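Side-chain contacts in periplasmic solute binding protein (Candidatus liberibacter, PDB 4CL2), which binds manganese and zinc ions and probably hands the captured metal to an ABC-type uptake transporter in the inner membrane: residues Phe11-Asp16 / His106-Leu111; Lys23-Val28 / Pro130-Lys135; Asp55-Asn60 / Lys70-Leu75; Ser248-Lys251 / Ala256-Tyr259. All coordinates share one frame; numbering follows the deposited sequence.

Interaction 1: residues Phe11-Asp16 / His106-Leu111. With MN (manganese (II) ion), chain L.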
loop_
_atom_site.group_PDB
_atom_site.type_symbol
_atom_site.label_atom_id
_atom_site.label_comp_id
_atom_site.label_asym_id
_atom_site.label_seq_id
_atom_site.Cartn_x
_atom_site.Cartn_y
_atom_site.Cartn_z
ATOM N N PHE A 11 -5.686 -2.975 -8.092
ATOM C CA PHE A 11 -5.070 -4.078 -7.356
ATOM C C PHE A 11 -5.733 -4.323 -6.028
ATOM O O PHE A 11 -6.703 -3.651 -5.621
ATOM C CB PHE A 11 -3.526 -3.869 -7.235
ATOM C CG PHE A 11 -3.087 -2.941 -6.093
ATOM C CD1 PHE A 11 -3.415 -1.595 -6.054
ATOM C CD2 PHE A 11 -2.295 -3.458 -5.078
ATOM C CE1 PHE A 11 -2.952 -0.766 -5.031
ATOM C CE2 PHE A 11 -1.839 -2.637 -4.038
ATOM C CZ PHE A 11 -2.161 -1.290 -4.026
ATOM N N SER A 12 -5.308 -5.418 -5.383
ATOM C CA SER A 12 -6.092 -6.013 -4.294
ATOM C C SER A 12 -6.389 -5.066 -3.168
ATOM O O SER A 12 -7.477 -5.093 -2.594
ATOM C CB SER A 12 -5.366 -7.267 -3.734
ATOM O OG SER A 12 -4.005 -7.001 -3.340
ATOM N N ILE A 13 -5.444 -4.220 -2.810
ATOM C CA ILE A 13 -5.654 -3.335 -1.681
ATOM C C ILE A 13 -6.801 -2.375 -1.966
ATOM O O ILE A 13 -7.684 -2.182 -1.116
ATOM C CB ILE A 13 -4.403 -2.591 -1.304
ATOM C CG1 ILE A 13 -3.379 -3.642 -0.769
ATOM C CG2 ILE A 13 -4.706 -1.429 -0.342
ATOM C CD1 ILE A 13 -2.091 -2.973 -0.277
ATOM N N ILE A 14 -6.810 -1.781 -3.141
ATOM C CA ILE A 14 -7.918 -0.879 -3.494
ATOM C C ILE A 14 -9.252 -1.584 -3.634
ATOM O O ILE A 14 -10.289 -1.105 -3.162
ATOM C CB ILE A 14 -7.550 -0.049 -4.752
ATOM C CG1 ILE A 14 -6.329 0.841 -4.452
ATOM C CG2 ILE A 14 -8.721 0.772 -5.264
ATOM C CD1 ILE A 14 -5.828 1.623 -5.667
ATOM N N GLY A 15 -9.240 -2.800 -4.184
ATOM C CA GLY A 15 -10.439 -3.591 -4.238
ATOM C C GLY A 15 -11.059 -3.845 -2.897
ATOM O O GLY A 15 -12.304 -3.746 -2.726
ATOM N N ASP A 16 -10.230 -4.168 -1.905
ATOM C CA ASP A 16 -10.740 -4.465 -0.576
ATOM C C ASP A 16 -11.291 -3.207 0.122
ATOM O O ASP A 16 -12.357 -3.238 0.791
ATOM C CB ASP A 16 -9.647 -5.115 0.286
ATOM C CG ASP A 16 -10.153 -5.446 1.656
ATOM O OD1 ASP A 16 -10.930 -6.409 1.815
ATOM O OD2 ASP A 16 -9.814 -4.701 2.591
ATOM N N HIS A 106 3.736 3.782 -2.601
ATOM C CA HIS A 106 3.244 3.030 -1.453
ATOM C C HIS A 106 2.495 3.910 -0.424
ATOM O O HIS A 106 2.667 3.738 0.780
ATOM C CB HIS A 106 4.365 2.342 -0.724
ATOM C CG HIS A 106 5.097 1.354 -1.585
ATOM N ND1 HIS A 106 6.258 1.687 -2.263
ATOM C CD2 HIS A 106 4.902 0.024 -1.784
ATOM C CE1 HIS A 106 6.718 0.608 -2.899
ATOM N NE2 HIS A 106 5.912 -0.404 -2.624
ATOM N N ALA A 107 1.637 4.753 -0.923
ATOM C CA ALA A 107 0.950 5.769 -0.068
ATOM C C ALA A 107 -0.041 5.121 0.880
ATOM O O ALA A 107 -0.376 5.738 1.931
ATOM C CB ALA A 107 0.224 6.773 -0.972
ATOM N N TRP A 108 -0.503 3.911 0.589
ATOM C CA TRP A 108 -1.442 3.211 1.458
ATOM C C TRP A 108 -0.916 2.745 2.819
ATOM O O TRP A 108 -1.716 2.403 3.667
ATOM C CB TRP A 108 -2.105 2.006 0.741
ATOM C CG TRP A 108 -1.112 0.959 0.323
ATOM C CD1 TRP A 108 -0.611 -0.041 1.119
ATOM C CD2 TRP A 108 -0.414 0.876 -0.915
ATOM N NE1 TRP A 108 0.327 -0.784 0.414
ATOM C CE2 TRP A 108 0.480 -0.222 -0.824
ATOM C CE3 TRP A 108 -0.459 1.611 -2.112
ATOM C CZ2 TRP A 108 1.274 -0.624 -1.886
ATOM C CZ3 TRP A 108 0.319 1.227 -3.171
ATOM C CH2 TRP A 108 1.204 0.108 -3.072
ATOM N N MET A 109 0.408 2.783 2.976
ATOM C CA MET A 109 1.056 2.345 4.227
ATOM C C MET A 109 1.136 3.545 5.183
ATOM O O MET A 109 2.173 4.153 5.362
ATOM C CB MET A 109 2.432 1.747 3.998
ATOM C CG MET A 109 2.431 0.495 3.166
ATOM S SD MET A 109 1.479 -0.863 3.821
ATOM C CE MET A 109 2.236 -1.148 5.431
ATOM N N SER A 110 -0.022 3.964 5.669
ATOM C CA SER A 110 -0.152 5.181 6.440
ATOM C C SER A 110 -1.584 5.239 6.959
ATOM O O SER A 110 -2.554 4.970 6.245
ATOM C CB SER A 110 0.156 6.431 5.596
ATOM O OG SER A 110 -0.459 7.636 6.029
ATOM N N LEU A 111 -1.703 5.660 8.198
ATOM C CA LEU A 111 -3.018 5.786 8.849
ATOM C C LEU A 111 -3.724 7.007 8.263
ATOM O O LEU A 111 -4.892 6.940 7.899
ATOM C CB LEU A 111 -2.857 5.877 10.400
ATOM C CG LEU A 111 -4.185 6.195 11.160
ATOM C CD1 LEU A 111 -5.168 5.122 10.847
ATOM C CD2 LEU A 111 -3.787 6.196 12.642
HETATM MN MN MN L . 5.977 -2.236 -4.179
#
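Phe-11 turns the edge of its ring toward the face of Trp-108, and this edge-to-face aromatic pair joins the start of helix 12-22 to the metal-binding loop that leads into helix 111-128. With the planes at 57° the pair is a tilted version of the perpendicular arrangement, the Phe-11 ring centroid lying 5.0 Å from that of the Trp-108 six-membered ring. The leading atom is Phe-11 CZ, 3.6 Å from Trp-108 CZ3. Ile-13 comes to the same face of the indole at its pyrrole end. Its CD1 methyl sits 3.6 Å from the centroid of the Trp-108 five-membered ring, 24° off the normal, in a CH-pi contact, and its extended CG1-CD1 arm (chi2 -177°) meets the indole at about a right angle. One face of the tryptophan is therefore shared between a ring and a methyl group.

The other face lies against CA of His-106, whose NE2 binds manganese at 2.4 Å; Glu-172 and Asp-247 are the other protein ligands. The indole is fixed at its polar end as well, since NE1 is hydrogen-bonded to the carbonyl of Val-246, next to Asp-247. Trp-108 is thus a second-shell residue linking two ligand-bearing loops. The backbone beneath it folds as a type I turn, in which Met-109 N meets His-106 O at 3.3 Å.

Interaction 2: residues Lys23-Val28 / Pro130-Lys135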
loop_
_atom_site.group_PDB
_atom_site.type_symbol
_atom_site.label_atom_id
_atom_site.label_comp_id
_atom_site.label_asym_id
_atom_site.label_seq_id
_atom_site.Cartn_x
_atom_site.Cartn_y
_atom_site.Cartn_z
ATOM N N LYS A 23 -20.093 -2.275 0.048
ATOM C CA LYS A 23 -20.842 -3.400 0.604
ATOM C C LYS A 23 -21.856 -3.990 -0.337
ATOM O O LYS A 23 -23.035 -4.125 -0.000
ATOM C CB LYS A 23 -21.537 -3.019 1.862
ATOM C CG LYS A 23 -20.588 -2.621 2.924
ATOM C CD LYS A 23 -21.386 -2.294 4.149
ATOM C CE LYS A 23 -20.567 -2.560 5.386
ATOM N NZ LYS A 23 -21.518 -2.925 6.473
ATOM N N ASP A 24 -21.416 -4.334 -1.507
ATOM C CA ASP A 24 -22.422 -5.006 -2.431
ATOM C C ASP A 24 -23.491 -4.124 -3.095
ATOM O O ASP A 24 -24.295 -4.661 -3.904
ATOM C CB ASP A 24 -23.113 -6.236 -1.814
ATOM C CG ASP A 24 -22.128 -7.308 -1.348
ATOM O OD1 ASP A 24 -21.086 -7.558 -2.003
ATOM O OD2 ASP A 24 -22.418 -7.934 -0.321
ATOM N N LEU A 25 -23.443 -2.794 -2.896
ATOM C CA LEU A 25 -24.227 -1.902 -3.716
ATOM C C LEU A 25 -23.792 -1.862 -5.157
ATOM O O LEU A 25 -24.567 -1.562 -6.020
ATOM C CB LEU A 25 -24.225 -0.489 -3.152
ATOM C CG LEU A 25 -24.873 -0.433 -1.761
ATOM C CD1 LEU A 25 -24.464 0.899 -1.147
ATOM C CD2 LEU A 25 -26.383 -0.593 -1.812
ATOM N N VAL A 26 -22.508 -2.119 -5.369
ATOM C CA VAL A 26 -21.887 -2.284 -6.684
ATOM C C VAL A 26 -21.075 -3.576 -6.675
ATOM O O VAL A 26 -20.733 -4.106 -5.608
ATOM C CB VAL A 26 -20.981 -1.106 -7.080
ATOM C CG1 VAL A 26 -21.734 0.194 -7.001
ATOM C CG2 VAL A 26 -19.680 -1.086 -6.284
ATOM N N THR A 27 -20.791 -4.082 -7.872
ATOM C CA THR A 27 -19.878 -5.191 -8.032
ATOM C C THR A 27 -18.459 -4.693 -8.065
ATOM O O THR A 27 -18.142 -3.887 -8.905
ATOM C CB THR A 27 -20.213 -5.958 -9.320
ATOM O OG1 THR A 27 -21.569 -6.414 -9.206
ATOM C CG2 THR A 27 -19.291 -7.152 -9.512
ATOM N N VAL A 28 -17.613 -5.125 -7.120
ATOM C CA VAL A 28 -16.243 -4.670 -7.071
ATOM C C VAL A 28 -15.374 -5.788 -7.674
ATOM O O VAL A 28 -15.435 -6.972 -7.251
ATOM C CB VAL A 28 -15.829 -4.365 -5.620
ATOM C CG1 VAL A 28 -14.342 -4.096 -5.541
ATOM C CG2 VAL A 28 -16.607 -3.162 -5.105
ATOM N N PRO A 130 -25.400 8.089 -7.241
ATOM C CA PRO A 130 -25.838 9.082 -6.254
ATOM C C PRO A 130 -27.053 8.693 -5.449
ATOM O O PRO A 130 -27.228 9.209 -4.326
ATOM C CB PRO A 130 -26.062 10.341 -7.087
ATOM C CG PRO A 130 -26.148 9.886 -8.474
ATOM C CD PRO A 130 -25.339 8.664 -8.590
ATOM N N SER A 131 -27.847 7.748 -5.961
ATOM C CA SER A 131 -29.009 7.331 -5.233
ATOM C C SER A 131 -28.660 6.592 -3.934
ATOM O O SER A 131 -29.529 6.445 -3.064
ATOM C CB SER A 131 -29.969 6.505 -6.091
ATOM O OG SER A 131 -29.392 5.252 -6.292
ATOM N N ASN A 132 -27.441 6.116 -3.828
ATOM C CA ASN A 132 -26.983 5.402 -2.628
ATOM C C ASN A 132 -26.005 6.266 -1.800
ATOM O O ASN A 132 -25.311 5.721 -0.948
ATOM C CB ASN A 132 -26.328 4.095 -2.995
ATOM C CG ASN A 132 -27.341 3.031 -3.338
ATOM O OD1 ASN A 132 -28.377 2.953 -2.670
ATOM N ND2 ASN A 132 -27.132 2.327 -4.440
ATOM N N ALA A 133 -25.971 7.579 -2.047
ATOM C CA ALA A 133 -25.059 8.454 -1.317
ATOM C C ALA A 133 -25.088 8.244 0.199
ATOM O O ALA A 133 -24.024 8.218 0.841
ATOM C CB ALA A 133 -25.347 9.918 -1.629
ATOM N N LYS A 134 -26.272 8.133 0.795
ATOM C CA LYS A 134 -26.360 8.022 2.267
ATOM C C LYS A 134 -25.724 6.747 2.794
ATOM O O LYS A 134 -25.104 6.712 3.891
ATOM C CB LYS A 134 -27.812 8.119 2.723
ATOM C CG LYS A 134 -28.378 9.511 2.407
ATOM C CD LYS A 134 -29.909 9.602 2.304
ATOM C CE LYS A 134 -30.316 10.938 1.672
ATOM N NZ LYS A 134 -31.668 10.890 1.072
ATOM N N LYS A 135 -25.811 5.705 1.998
ATOM C CA LYS A 135 -25.161 4.435 2.314
ATOM C C LYS A 135 -23.643 4.472 2.174
ATOM O O LYS A 135 -22.943 4.028 3.056
ATOM C CB LYS A 135 -25.759 3.310 1.432
ATOM C CG LYS A 135 -27.239 3.099 1.677
ATOM C CD LYS A 135 -27.753 1.878 0.896
ATOM C CE LYS A 135 -29.208 1.626 1.289
ATOM N NZ LYS A 135 -29.752 0.341 0.772
#
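Leu-25 pushes both of its methyl groups against Asn-132 and Lys-135, one turn apart at the start of helix 133-158. CD1 of Leu-25 lies 3.8 Å from CB of Lys-135, while CD2 of Leu-25 faces the amide of Asn-132, with ND2 at 4.0 Å. The leucine and the asparagine approach from opposite directions; the lysine instead passes across the leucine at about a right angle. Because the lysine chain is extended beyond CG, its methylenes offer an apolar flank, and CD of Lys-135 comes within 3.9 Å of Leu-25 CD2. The contact is van der Waals packing at the surface.

In the next shell, Asp-129 receives a hydrogen bond from Asn-132 ND2 and so positions the amide that Leu-25 rests on. Tyr-136 of the same helix touches both Leu-25 and Val-26. The strand that follows Leu-25 is held by backbone hydrogen bonds of Thr-27 with Lys-5 and Val-7, around the start of the neighbouring strand 6-9. What results is a turn between helix 12-22 and edge strand 27-30 packed on the first turn of helix 133-158, probably the long helix that spans the two lobes in this family of solute-binding proteins.

Interaction 3: residues Asp55-Asn60 / Lys70-Leu75. With ACT (acetate ion), chain I.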
loop_
_atom_site.group_PDB
_atom_site.type_symbol
_atom_site.label_atom_id
_atom_site.label_comp_id
_atom_site.label_asym_id
_atom_site.label_seq_id
_atom_site.Cartn_x
_atom_site.Cartn_y
_atom_site.Cartn_z
ATOM N N ASP A 55 -17.813 0.388 -14.950
ATOM C CA ASP A 55 -18.438 1.702 -14.973
ATOM C C ASP A 55 -17.554 2.791 -14.352
ATOM O O ASP A 55 -17.871 3.968 -14.459
ATOM C CB ASP A 55 -19.809 1.589 -14.229
ATOM C CG ASP A 55 -20.732 0.665 -14.926
ATOM O OD1 ASP A 55 -21.024 0.901 -16.123
ATOM O OD2 ASP A 55 -21.156 -0.326 -14.339
ATOM N N LEU A 56 -16.501 2.392 -13.654
ATOM C CA LEU A 56 -15.592 3.270 -12.881
ATOM C C LEU A 56 -14.328 2.452 -12.709
ATOM O O LEU A 56 -14.446 1.215 -12.398
ATOM C CB LEU A 56 -16.221 3.617 -11.537
ATOM C CG LEU A 56 -15.408 4.465 -10.589
ATOM C CD1 LEU A 56 -15.119 5.806 -11.181
ATOM C CD2 LEU A 56 -16.166 4.578 -9.275
ATOM N N ILE A 57 -13.166 3.076 -12.920
ATOM C CA ILE A 57 -11.875 2.408 -12.711
ATOM C C ILE A 57 -11.123 3.180 -11.631
ATOM O O ILE A 57 -10.956 4.383 -11.740
ATOM C CB ILE A 57 -11.073 2.308 -13.993
ATOM C CG1 ILE A 57 -11.848 1.488 -15.019
ATOM C CG2 ILE A 57 -9.721 1.685 -13.703
ATOM C CD1 ILE A 57 -11.187 1.400 -16.381
ATOM N N LEU A 58 -10.739 2.472 -10.569
ATOM C CA LEU A 58 -10.050 3.088 -9.441
ATOM C C LEU A 58 -8.566 2.668 -9.442
ATOM O O LEU A 58 -8.233 1.488 -9.313
ATOM C CB LEU A 58 -10.697 2.661 -8.154
ATOM C CG LEU A 58 -12.169 2.977 -7.954
ATOM C CD1 LEU A 58 -12.621 2.363 -6.610
ATOM C CD2 LEU A 58 -12.387 4.498 -8.016
ATOM N N CYS A 59 -7.708 3.649 -9.656
ATOM C CA CYS A 59 -6.239 3.434 -9.734
ATOM C C CYS A 59 -5.583 4.082 -8.505
ATOM O O CYS A 59 -6.069 5.074 -7.972
ATOM C CB CYS A 59 -5.640 4.070 -10.989
ATOM S SG CYS A 59 -6.057 3.086 -12.476
ATOM N N ASN A 60 -4.408 3.573 -8.166
ATOM C CA ASN A 60 -3.547 4.178 -7.173
ATOM C C ASN A 60 -2.931 5.459 -7.618
ATOM O O ASN A 60 -2.782 6.429 -6.812
ATOM C CB ASN A 60 -2.380 3.236 -6.867
ATOM C CG ASN A 60 -1.683 3.613 -5.548
ATOM O OD1 ASN A 60 -2.234 3.386 -4.470
ATOM N ND2 ASN A 60 -0.465 4.106 -5.661
ATOM N N LYS A 70 -2.077 1.721 -20.486
ATOM C CA LYS A 70 -2.428 1.614 -21.918
ATOM C C LYS A 70 -3.592 0.651 -22.181
ATOM O O LYS A 70 -4.209 0.748 -23.235
ATOM C CB LYS A 70 -1.257 1.160 -22.771
ATOM C CG LYS A 70 -0.705 -0.215 -22.387
ATOM C CD LYS A 70 0.538 -0.521 -23.173
ATOM C CE LYS A 70 0.985 -1.909 -22.804
ATOM N NZ LYS A 70 2.210 -2.316 -23.536
ATOM N N TYR A 71 -3.880 -0.261 -21.261
ATOM C CA TYR A 71 -4.983 -1.205 -21.441
ATOM C C TYR A 71 -6.316 -0.577 -21.017
ATOM O O TYR A 71 -7.379 -1.197 -21.271
ATOM C CB TYR A 71 -4.772 -2.479 -20.633
ATOM C CG TYR A 71 -3.649 -3.298 -21.181
ATOM C CD1 TYR A 71 -3.841 -4.199 -22.227
ATOM C CD2 TYR A 71 -2.372 -3.132 -20.690
ATOM C CE1 TYR A 71 -2.792 -4.935 -22.724
ATOM C CE2 TYR A 71 -1.318 -3.850 -21.203
ATOM C CZ TYR A 71 -1.528 -4.730 -22.211
ATOM O OH TYR A 71 -0.461 -5.427 -22.696
ATOM N N PHE A 72 -6.259 0.573 -20.323
ATOM C CA PHE A 72 -7.486 1.273 -19.926
ATOM C C PHE A 72 -7.903 2.183 -21.050
ATOM O O PHE A 72 -7.983 3.395 -20.904
ATOM C CB PHE A 72 -7.371 2.003 -18.591
ATOM C CG PHE A 72 -7.007 1.149 -17.418
ATOM C CD1 PHE A 72 -7.690 -0.038 -17.096
ATOM C CD2 PHE A 72 -6.049 1.593 -16.507
ATOM C CE1 PHE A 72 -7.351 -0.792 -16.025
ATOM C CE2 PHE A 72 -5.726 0.828 -15.394
ATOM C CZ PHE A 72 -6.363 -0.347 -15.110
ATOM N N THR A 73 -8.276 1.570 -22.175
ATOM C CA THR A 73 -8.618 2.256 -23.354
ATOM C C THR A 73 -9.835 1.567 -24.022
ATOM O O THR A 73 -10.197 0.458 -23.629
ATOM C CB THR A 73 -7.405 2.262 -24.298
ATOM O OG1 THR A 73 -7.662 3.160 -25.363
ATOM C CG2 THR A 73 -7.144 0.954 -24.888
ATOM N N ASN A 74 -10.446 2.207 -25.038
ATOM C CA ASN A 74 -11.676 1.673 -25.638
ATOM C C ASN A 74 -12.752 1.400 -24.574
ATOM O O ASN A 74 -13.422 0.351 -24.602
ATOM C CB ASN A 74 -11.311 0.429 -26.442
ATOM C CG ASN A 74 -12.392 -0.017 -27.382
ATOM O OD1 ASN A 74 -13.197 0.778 -27.902
ATOM N ND2 ASN A 74 -12.364 -1.306 -27.705
ATOM N N LEU A 75 -12.823 2.287 -23.580
ATOM C CA LEU A 75 -13.664 2.104 -22.403
ATOM C C LEU A 75 -15.161 2.348 -22.690
ATOM O O LEU A 75 -15.519 2.990 -23.646
ATOM C CB LEU A 75 -13.241 3.005 -21.258
ATOM C CG LEU A 75 -11.791 2.917 -20.732
ATOM C CD1 LEU A 75 -11.531 3.948 -19.629
ATOM C CD2 LEU A 75 -11.504 1.503 -20.289
HETATM C C ACT I . -9.020 -2.783 -26.383
HETATM O O ACT I . -7.867 -2.974 -26.878
HETATM O OXT ACT I . -9.994 -2.712 -27.124
HETATM C CH3 ACT I . -9.288 -2.587 -24.915
#
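Asn-74 ND2 donates a hydrogen bond of 2.8 Å to OXT of an acetate, probably from the crystallisation liquor, while Phe-72 and Leu-75 of the same loop turn inward onto Ile-57 and Cys-59. These last two lie on strand 56-59, an inner strand of the four-stranded parallel sheet of the N-terminal lobe (order 2-1-3-4, consistent with a chelatase-like fold), and the loop at 70-75 covers one face of it. Alternation along the strand sorts the side chains: Ile-57 and Cys-59 look toward the loop, whereas Leu-56 and Leu-58 reach helix 111-128 on the other side of the sheet.

Phe-72 is the central hydrophobic piece. CG2 of Ile-57 stands over the middle of its ring, 4.2 Å from the Phe-72 centroid and 12° off the normal, a CH-pi contact. The longer branch of Ile-57 reaches the same ring nearer its base: with CG1 beside the backbone N (chi1 -61°), CD1 comes within 3.8 Å of Phe-72 CD1. That methyl meets Leu-75 tip to tip, CD1 of Ile-57 being 3.9 Å from CD2 of Leu-75. Cys-59 approaches the ring obliquely in a sulfur-aromatic contact, with SG 3.7 Å from Phe-72 CE2. Ile-81 of the adjacent strand 80-83 touches both Cys-59 and Phe-72. An inverse gamma turn centred on Phe-72 presents the ring, closed by a weak bond of 3.0 Å from Thr-73 N to Tyr-71 O.

Interaction 4: residues Ser248-Lys251 / Ala256-Tyr259; sequences SLSK and APTY. With SO4 (sulfate ion), chain F.
Leu-249 runs its side chain along the backbone of residues 256 to 259, and its carbons meet successive pieces of it. CB begins beside the carbonyl oxygen of Ala-256, at 3.5 Å, and CG lies farther from that oxygen, at 4.2 Å. There the branch divides: CD1 comes up to Pro-257 O at 3.6 Å, while CD2 presses closely on the carbonyl carbon of Thr-258, at 3.4 Å. Leu-262 of helix 259-274 also touches this leucine.

Ser-250 adds the polar clamp. Its backbone N donates to Ala-256 O over 2.8 Å, with a fairly straight angle of 159°, though the donor stands well above the carbonyl plane. In return Ala-256 N donates to Ser-250 OG at 2.9 Å. A chi1 of 69° sets OG between its own backbone N and carbonyl carbon, where it can also give a hydrogen bond of 2.8 Å to Lys-251 O. This one hydroxyl thereby accepts from the 256-259 segment and donates within its own. Beyond the clamp, the methylenes of Lys-251 lie alongside a sulfate, probably from the crystallisation liquor.

The loop next gives way to a helix, with OG1 of Thr-258 bonded to Asp-261 N. The whole is a loop closed by a reciprocal pair of hydrogen bonds between Ser-250 and Ala-256, leading from the manganese ligand Asp-247 into the Thr-258 N-cap of the C-terminal helix 259-274.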
loop_
_atom_site.group_PDB
_atom_site.type_symbol
_atom_site.label_atom_id
_atom_site.label_comp_id
_atom_site.label_asym_id
_atom_site.label_seq_id
_atom_site.Cartn_x
_atom_site.Cartn_y
_atom_site.Cartn_z
ATOM N N SER A 248 0.717 -6.360 -1.629
ATOM C CA SER A 248 -0.442 -7.152 -2.028
ATOM C C SER A 248 -1.089 -7.672 -0.787
ATOM O O SER A 248 -0.396 -7.959 0.186
ATOM C CB SER A 248 0.052 -8.328 -2.867
ATOM O OG SER A 248 -0.998 -9.235 -3.209
ATOM N N LEU A 249 -2.393 -7.853 -0.807
ATOM C CA LEU A 249 -3.036 -8.670 0.216
ATOM C C LEU A 249 -2.472 -10.084 0.151
ATOM O O LEU A 249 -2.032 -10.549 -0.940
ATOM C CB LEU A 249 -4.545 -8.729 0.002
ATOM C CG LEU A 249 -5.184 -7.337 0.055
ATOM C CD1 LEU A 249 -6.645 -7.502 -0.079
ATOM C CD2 LEU A 249 -4.868 -6.578 1.334
ATOM N N SER A 250 -2.495 -10.797 1.285
ATOM C CA SER A 250 -2.091 -12.177 1.289
ATOM C C SER A 250 -3.201 -13.006 0.656
ATOM O O SER A 250 -4.296 -12.504 0.419
ATOM C CB SER A 250 -1.856 -12.684 2.723
ATOM O OG SER A 250 -3.063 -12.771 3.469
ATOM N N LYS A 251 -2.905 -14.294 0.461
ATOM C CA LYS A 251 -3.950 -15.284 0.193
ATOM C C LYS A 251 -4.989 -15.239 1.343
ATOM O O LYS A 251 -4.673 -14.800 2.477
ATOM C CB LYS A 251 -3.307 -16.675 0.008
ATOM C CG LYS A 251 -2.685 -17.228 1.291
ATOM C CD LYS A 251 -1.656 -18.346 1.096
ATOM C CE LYS A 251 -1.137 -18.816 2.456
ATOM N NZ LYS A 251 0.008 -19.775 2.332
ATOM N N ALA A 256 -2.880 -11.438 6.036
ATOM C CA ALA A 256 -3.194 -10.078 5.580
ATOM C C ALA A 256 -4.203 -10.125 4.417
ATOM O O ALA A 256 -3.912 -9.554 3.358
ATOM C CB ALA A 256 -1.960 -9.319 5.183
ATOM N N PRO A 257 -5.375 -10.762 4.655
ATOM C CA PRO A 257 -6.314 -10.990 3.530
ATOM C C PRO A 257 -7.188 -9.750 3.241
ATOM O O PRO A 257 -7.989 -9.769 2.310
ATOM C CB PRO A 257 -7.130 -12.139 4.012
ATOM C CG PRO A 257 -7.251 -11.925 5.491
ATOM C CD PRO A 257 -5.799 -11.538 5.831
ATOM N N THR A 258 -7.070 -8.722 4.051
ATOM C CA THR A 258 -7.793 -7.452 3.872
ATOM C C THR A 258 -6.843 -6.298 4.099
ATOM O O THR A 258 -5.770 -6.463 4.693
ATOM C CB THR A 258 -8.980 -7.297 4.863
ATOM O OG1 THR A 258 -8.486 -7.061 6.195
ATOM C CG2 THR A 258 -9.874 -8.503 4.925
ATOM N N TYR A 259 -7.197 -5.094 3.651
ATOM C CA TYR A 259 -6.346 -3.958 3.894
ATOM C C TYR A 259 -6.139 -3.680 5.359
ATOM O O TYR A 259 -4.997 -3.408 5.814
ATOM C CB TYR A 259 -6.932 -2.724 3.197
ATOM C CG TYR A 259 -6.220 -1.371 3.448
ATOM C CD1 TYR A 259 -4.912 -1.226 3.196
ATOM C CD2 TYR A 259 -6.900 -0.284 3.877
ATOM C CE1 TYR A 259 -4.247 0.007 3.345
ATOM C CE2 TYR A 259 -6.291 0.939 4.015
ATOM C CZ TYR A 259 -4.958 1.090 3.753
ATOM O OH TYR A 259 -4.334 2.309 3.893
HETATM S S SO4 F . 0.602 -15.192 1.049
HETATM O O1 SO4 F . 1.783 -14.359 1.271
HETATM O O2 SO4 F . 1.156 -16.378 0.352
HETATM O O3 SO4 F . -0.390 -14.560 0.186
HETATM O O4 SO4 F . 0.005 -15.722 2.311
#

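In the fold
From the N terminus, interaction 1 opens at the start of helix 12-22 and closes on the metal-binding loop, 90 residues beyond the end of its first segment. Interaction 2 opens before that closure, on the turn into strand 27-30, and ends on helix 133-158, so the two cross. Interaction 3 is the local loop nested inside both, between neighbouring strands of the same sheet; its Asn-60 packs against Trp-108. Interaction 4 follows in series, near the C terminus, and returns to interaction 1 through Tyr-259, whose hydroxyl is hydrogen-bonded to Trp-108 O and whose backbone N is hydrogen-bonded to Asp-16 OD2. Together they join the N-terminal sheet, long helix, manganese site and last helix.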